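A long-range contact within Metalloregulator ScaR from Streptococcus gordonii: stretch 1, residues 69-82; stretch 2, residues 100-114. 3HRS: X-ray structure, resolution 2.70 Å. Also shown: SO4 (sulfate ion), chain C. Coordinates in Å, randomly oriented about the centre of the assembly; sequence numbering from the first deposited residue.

Stretch 1 (69-82) SDLYRKHRLIEVFL
Stretch 2, residues 100-114: LEHTVSDHFVERLDQ

Residues 69-82 form one unbroken helix, with i to i+4 backbone hydrogen bonds running from Arg 73 N to Ser 69 O (2.8 Å) through Leu 82 N to Ile 78 O (2.9 Å). Stretch 2 ends one helix at Leu 100 and Glu 101, passes through a loop in which Val 104 and Ser 105 are extended (phi/psi -64/147 and -80/161), and starts a second helix at Asp 106. Ser 105 caps that helix, its OG accepting from Phe 108 N at 3.0 Å. The axes of helices 69-82 and 106-114 approach to 10.0 Å, their N-to-C directions 49° apart. Register is set by CA pairs: Lys 74 to Val 109 5.9 Å, His 75 to Glu 101 6.2 Å, Leu 77 to Asp 113 6.6 Å. The stretches bury 870 Å² in total.

Asp 70 (chi1 -89°) brings OD1 to 3.5 Å from Asp 106 OD2; both atoms are acceptors, so this is an approach of like charges, not a bond. A water bridges the two stretches, its O donating to Leu 71 O (2.6 Å) and, weakly, to Glu 101 OE2 (3.3 Å).

Arg 73 points CA-to-CB toward stretch 2, with chi1 at -101°, between wells, then chi2 t and chi3 p. Its guanidinium forms two salt bridges. Arg 73 NH2 donates to Asp 113 OD2 at 3.0 Å and 158°, near the guanidinium plane, while Arg 73 NH1 reaches the same OD2 at 3.3 Å. Arg 73 NH2 also lies 2.6 Å from Glu 110 OE2, but an angle of 126° makes that hydrogen bond weak despite its shortness.

Lys 74 (chi1 and chi2 t) contributes its aliphatic chain: CG packs 3.4 Å from Val 109 CG2, and CD lies 3.1 Å from Glu 101 O. Its NZ stays 4.2 Å from Asp 106 OD1, beyond salt-bridge range.

His 75 (chi1 t, chi2 76°) donates from ND1 to Glu 101 OE1 at 2.4 Å and 164°, a very short bond near the ring plane. Glu 101 (chi1 m, chi2 t) sets its CB sideways, yet its carboxylate comes nearer.

Leu 77 (m, t) begins the apolar part, with CD1 3.8 Å from Val 109 CG1 and CB 3.9 Å from Leu 112 CD1. One turn after Lys 74, Ile 78 (m, m) places CD1 3.7 Å from Leu 112 CD1 and 4.0 Å from Phe 108 CE2, at that ring's edge. Phe 81 (t, 77°) completes the packing, CD1 to Leu 112 CD2 3.7 Å. Leu 112 thus meets three side chains of stretch 1; its chi1 is -139° and its chi2 -135°, both between wells.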

# COMPACT_ATOMS: atom_id res chain seq x y z
N SER A 69 -15.66 1.58 12.36
CA SER A 69 -15.79 2.53 11.27
C SER A 69 -14.47 2.70 10.51
O SER A 69 -14.42 2.51 9.30
CB SER A 69 -16.32 3.86 11.81
OG SER A 69 -16.32 4.88 10.84
N ASP A 70 -13.39 3.03 11.22
CA ASP A 70 -12.08 3.05 10.56
C ASP A 70 -11.75 1.81 9.74
O ASP A 70 -11.24 1.93 8.63
CB ASP A 70 -10.96 3.28 11.56
CG ASP A 70 -10.66 4.73 11.77
OD1 ASP A 70 -9.49 5.05 12.07
OD2 ASP A 70 -11.58 5.57 11.63
N LEU A 71 -11.96 0.64 10.33
CA LEU A 71 -11.73 -0.63 9.65
C LEU A 71 -12.46 -0.68 8.31
O LEU A 71 -11.94 -1.13 7.29
CB LEU A 71 -12.25 -1.76 10.52
CG LEU A 71 -11.25 -2.18 11.56
CD1 LEU A 71 -11.83 -3.33 12.35
CD2 LEU A 71 -9.92 -2.54 10.87
N TYR A 72 -13.70 -0.22 8.34
CA TYR A 72 -14.52 -0.30 7.16
C TYR A 72 -14.07 0.76 6.16
O TYR A 72 -14.02 0.48 4.94
CB TYR A 72 -15.99 -0.21 7.54
CG TYR A 72 -16.62 -1.55 7.85
CD1 TYR A 72 -17.11 -2.35 6.84
CD2 TYR A 72 -16.76 -2.00 9.14
CE1 TYR A 72 -17.70 -3.57 7.11
CE2 TYR A 72 -17.35 -3.22 9.42
CZ TYR A 72 -17.82 -4.00 8.40
OH TYR A 72 -18.41 -5.22 8.68
N ARG A 73 -13.70 1.96 6.65
CA ARG A 73 -13.11 2.98 5.77
C ARG A 73 -11.91 2.42 5.04
O ARG A 73 -11.86 2.42 3.79
CB ARG A 73 -12.69 4.24 6.50
CG ARG A 73 -13.68 5.36 6.35
CD ARG A 73 -13.28 6.56 7.20
NE ARG A 73 -12.25 7.39 6.60
CZ ARG A 73 -12.45 8.24 5.59
NH1 ARG A 73 -13.65 8.35 5.01
NH2 ARG A 73 -11.45 8.96 5.12
N LYS A 74 -10.95 1.91 5.81
CA LYS A 74 -9.69 1.42 5.27
C LYS A 74 -9.97 0.38 4.20
O LYS A 74 -9.55 0.52 3.04
CB LYS A 74 -8.84 0.83 6.39
CG LYS A 74 -7.36 0.81 6.10
CD LYS A 74 -6.64 -0.26 6.91
CE LYS A 74 -6.10 0.28 8.25
NZ LYS A 74 -6.96 -0.01 9.41
N HIS A 75 -10.73 -0.64 4.60
CA HIS A 75 -11.07 -1.76 3.75
C HIS A 75 -11.87 -1.41 2.48
O HIS A 75 -11.56 -1.89 1.39
CB HIS A 75 -11.89 -2.73 4.56
CG HIS A 75 -12.45 -3.85 3.76
ND1 HIS A 75 -11.68 -4.90 3.33
CD2 HIS A 75 -13.71 -4.08 3.32
CE1 HIS A 75 -12.45 -5.75 2.67
NE2 HIS A 75 -13.68 -5.28 2.65
N ARG A 76 -12.90 -0.57 2.62
CA ARG A 76 -13.65 -0.15 1.45
C ARG A 76 -12.92 0.88 0.57
O ARG A 76 -13.06 0.86 -0.63
CB ARG A 76 -15.08 0.30 1.81
CG ARG A 76 -15.93 -0.88 2.25
CD ARG A 76 -17.14 -0.52 3.12
NE ARG A 76 -17.81 -1.75 3.54
CZ ARG A 76 -18.98 -1.82 4.16
NH1 ARG A 76 -19.66 -0.71 4.45
NH2 ARG A 76 -19.48 -3.00 4.49
N LEU A 77 -12.14 1.80 1.14
CA LEU A 77 -11.42 2.69 0.25
C LEU A 77 -10.31 1.95 -0.53
O LEU A 77 -10.12 2.17 -1.71
CB LEU A 77 -10.90 3.93 0.96
CG LEU A 77 -11.92 4.95 1.49
CD1 LEU A 77 -11.29 5.88 2.55
CD2 LEU A 77 -12.42 5.75 0.37
N ILE A 78 -9.60 1.03 0.12
CA ILE A 78 -8.64 0.20 -0.58
C ILE A 78 -9.38 -0.61 -1.65
O ILE A 78 -8.91 -0.78 -2.77
CB ILE A 78 -7.89 -0.77 0.37
CG1 ILE A 78 -7.04 -0.00 1.40
CG2 ILE A 78 -6.96 -1.64 -0.40
CD1 ILE A 78 -6.24 1.10 0.79
N GLU A 79 -10.55 -1.12 -1.31
CA GLU A 79 -11.31 -1.88 -2.30
C GLU A 79 -11.53 -0.99 -3.51
O GLU A 79 -11.11 -1.34 -4.60
CB GLU A 79 -12.63 -2.36 -1.74
CG GLU A 79 -13.52 -3.03 -2.76
CD GLU A 79 -13.35 -4.53 -2.76
OE1 GLU A 79 -13.92 -5.18 -3.68
OE2 GLU A 79 -12.66 -5.04 -1.84
N VAL A 80 -12.19 0.16 -3.31
CA VAL A 80 -12.43 1.13 -4.37
C VAL A 80 -11.17 1.50 -5.12
O VAL A 80 -11.19 1.62 -6.33
CB VAL A 80 -13.00 2.45 -3.84
CG1 VAL A 80 -12.92 3.55 -4.94
CG2 VAL A 80 -14.42 2.26 -3.36
N PHE A 81 -10.06 1.71 -4.43
CA PHE A 81 -8.84 2.06 -5.15
C PHE A 81 -8.39 0.91 -6.06
O PHE A 81 -8.12 1.12 -7.22
CB PHE A 81 -7.71 2.51 -4.20
CG PHE A 81 -6.36 2.69 -4.87
CD1 PHE A 81 -6.10 3.81 -5.64
CD2 PHE A 81 -5.35 1.74 -4.71
CE1 PHE A 81 -4.84 3.99 -6.24
CE2 PHE A 81 -4.09 1.91 -5.30
CZ PHE A 81 -3.83 3.03 -6.06
N LEU A 82 -8.31 -0.30 -5.52
CA LEU A 82 -7.78 -1.42 -6.27
C LEU A 82 -8.55 -1.73 -7.53
O LEU A 82 -7.96 -1.97 -8.59
CB LEU A 82 -7.68 -2.67 -5.40
CG LEU A 82 -6.65 -2.47 -4.28
CD1 LEU A 82 -6.33 -3.79 -3.62
CD2 LEU A 82 -5.39 -1.81 -4.85
N LEU A 100 -2.58 -5.26 2.52
CA LEU A 100 -2.49 -3.81 2.43
C LEU A 100 -3.27 -3.21 3.59
O LEU A 100 -2.79 -2.26 4.22
CB LEU A 100 -2.98 -3.26 1.09
CG LEU A 100 -1.93 -3.25 -0.00
CD1 LEU A 100 -1.48 -4.66 -0.28
CD2 LEU A 100 -2.48 -2.63 -1.28
N GLU A 101 -4.44 -3.77 3.87
CA GLU A 101 -5.24 -3.34 5.02
C GLU A 101 -4.44 -3.42 6.33
O GLU A 101 -4.59 -2.58 7.21
CB GLU A 101 -6.50 -4.19 5.16
CG GLU A 101 -7.62 -3.77 4.26
CD GLU A 101 -8.84 -4.69 4.38
OE1 GLU A 101 -9.31 -5.21 3.34
OE2 GLU A 101 -9.32 -4.90 5.52
N HIS A 102 -3.61 -4.45 6.46
CA HIS A 102 -2.87 -4.67 7.70
C HIS A 102 -1.57 -3.86 7.77
O HIS A 102 -0.78 -4.02 8.70
CB HIS A 102 -2.60 -6.17 7.88
CG HIS A 102 -3.81 -6.94 8.33
ND1 HIS A 102 -3.75 -7.92 9.29
CD2 HIS A 102 -5.11 -6.84 7.98
CE1 HIS A 102 -4.96 -8.41 9.50
NE2 HIS A 102 -5.81 -7.77 8.71
N THR A 103 -1.40 -2.97 6.81
CA THR A 103 -0.12 -2.35 6.57
C THR A 103 -0.20 -0.85 6.39
O THR A 103 0.52 -0.10 7.04
CB THR A 103 0.53 -2.98 5.35
OG1 THR A 103 1.01 -4.28 5.70
CG2 THR A 103 1.69 -2.11 4.81
N VAL A 104 -1.06 -0.39 5.49
CA VAL A 104 -1.13 1.05 5.25
C VAL A 104 -1.59 1.76 6.50
O VAL A 104 -2.39 1.22 7.29
CB VAL A 104 -2.04 1.42 4.08
CG1 VAL A 104 -1.50 0.86 2.79
CG2 VAL A 104 -3.45 0.94 4.34
N SER A 105 -1.07 2.97 6.66
CA SER A 105 -1.38 3.85 7.77
C SER A 105 -2.70 4.58 7.59
O SER A 105 -3.21 4.71 6.48
CB SER A 105 -0.29 4.90 7.89
OG SER A 105 -0.45 5.92 6.91
N ASP A 106 -3.25 5.08 8.69
CA ASP A 106 -4.44 5.92 8.59
C ASP A 106 -4.24 7.19 7.74
O ASP A 106 -5.18 7.69 7.12
CB ASP A 106 -5.00 6.22 9.96
CG ASP A 106 -5.61 4.99 10.61
OD1 ASP A 106 -5.68 3.95 9.91
OD2 ASP A 106 -6.01 5.07 11.79
N HIS A 107 -3.02 7.69 7.66
CA HIS A 107 -2.76 8.87 6.84
C HIS A 107 -2.81 8.49 5.35
O HIS A 107 -3.23 9.30 4.50
CB HIS A 107 -1.41 9.49 7.22
CG HIS A 107 -0.96 10.60 6.32
ND1 HIS A 107 0.10 10.47 5.45
CD2 HIS A 107 -1.40 11.88 6.19
CE1 HIS A 107 0.28 11.61 4.80
NE2 HIS A 107 -0.61 12.48 5.23
N PHE A 108 -2.38 7.28 5.02
CA PHE A 108 -2.51 6.78 3.67
C PHE A 108 -4.01 6.76 3.35
O PHE A 108 -4.45 7.27 2.33
CB PHE A 108 -1.93 5.36 3.55
CG PHE A 108 -1.98 4.79 2.16
CD1 PHE A 108 -0.91 4.97 1.27
CD2 PHE A 108 -3.10 4.08 1.72
CE1 PHE A 108 -0.95 4.44 -0.03
CE2 PHE A 108 -3.16 3.55 0.42
CZ PHE A 108 -2.08 3.73 -0.45
N VAL A 109 -4.79 6.20 4.25
CA VAL A 109 -6.20 6.06 3.99
C VAL A 109 -6.86 7.41 3.83
O VAL A 109 -7.69 7.60 2.96
CB VAL A 109 -6.87 5.19 5.07
CG1 VAL A 109 -8.35 5.07 4.82
CG2 VAL A 109 -6.26 3.81 5.05
N GLU A 110 -6.45 8.39 4.61
CA GLU A 110 -7.04 9.72 4.45
C GLU A 110 -6.68 10.33 3.11
O GLU A 110 -7.54 10.86 2.42
CB GLU A 110 -6.68 10.65 5.61
CG GLU A 110 -7.86 11.01 6.49
CD GLU A 110 -8.65 9.78 6.96
OE1 GLU A 110 -8.04 8.75 7.32
OE2 GLU A 110 -9.89 9.86 6.97
N ARG A 111 -5.41 10.26 2.72
CA ARG A 111 -5.04 10.82 1.42
C ARG A 111 -5.78 10.09 0.27
O ARG A 111 -6.34 10.72 -0.62
CB ARG A 111 -3.52 10.77 1.23
CG ARG A 111 -2.72 11.40 2.37
CD ARG A 111 -3.20 12.79 2.67
NE ARG A 111 -3.23 13.61 1.47
CZ ARG A 111 -3.45 14.92 1.45
NH1 ARG A 111 -3.66 15.58 2.59
NH2 ARG A 111 -3.46 15.57 0.29
N LEU A 112 -5.76 8.76 0.35
CA LEU A 112 -6.47 7.88 -0.56
C LEU A 112 -7.88 8.37 -0.78
O LEU A 112 -8.36 8.42 -1.89
CB LEU A 112 -6.53 6.48 0.01
CG LEU A 112 -6.30 5.32 -0.96
CD1 LEU A 112 -7.35 4.27 -0.71
CD2 LEU A 112 -6.29 5.77 -2.45
N ASP A 113 -8.55 8.69 0.32
CA ASP A 113 -9.95 9.10 0.27
C ASP A 113 -10.08 10.30 -0.64
O ASP A 113 -10.94 10.36 -1.50
CB ASP A 113 -10.44 9.48 1.67
CG ASP A 113 -11.95 9.62 1.76
OD1 ASP A 113 -12.68 9.04 0.94
OD2 ASP A 113 -12.40 10.32 2.68
N GLN A 114 -9.19 11.26 -0.44
CA GLN A 114 -9.19 12.47 -1.23
C GLN A 114 -8.91 12.14 -2.70
O GLN A 114 -9.55 12.68 -3.61
CB GLN A 114 -8.14 13.43 -0.71
CG GLN A 114 -8.21 14.75 -1.42
CD GLN A 114 -7.31 15.80 -0.82
OE1 GLN A 114 -6.29 15.50 -0.20
NE2 GLN A 114 -7.69 17.07 -1.00
S SO4 C . -19.46 -6.65 4.12
O1 SO4 C . -20.55 -6.20 3.25
O2 SO4 C . -19.87 -6.45 5.51
O3 SO4 C . -19.17 -8.08 3.92
O4 SO4 C . -18.25 -5.86 3.85
O HOH W 1 -9.84 -2.60 7.86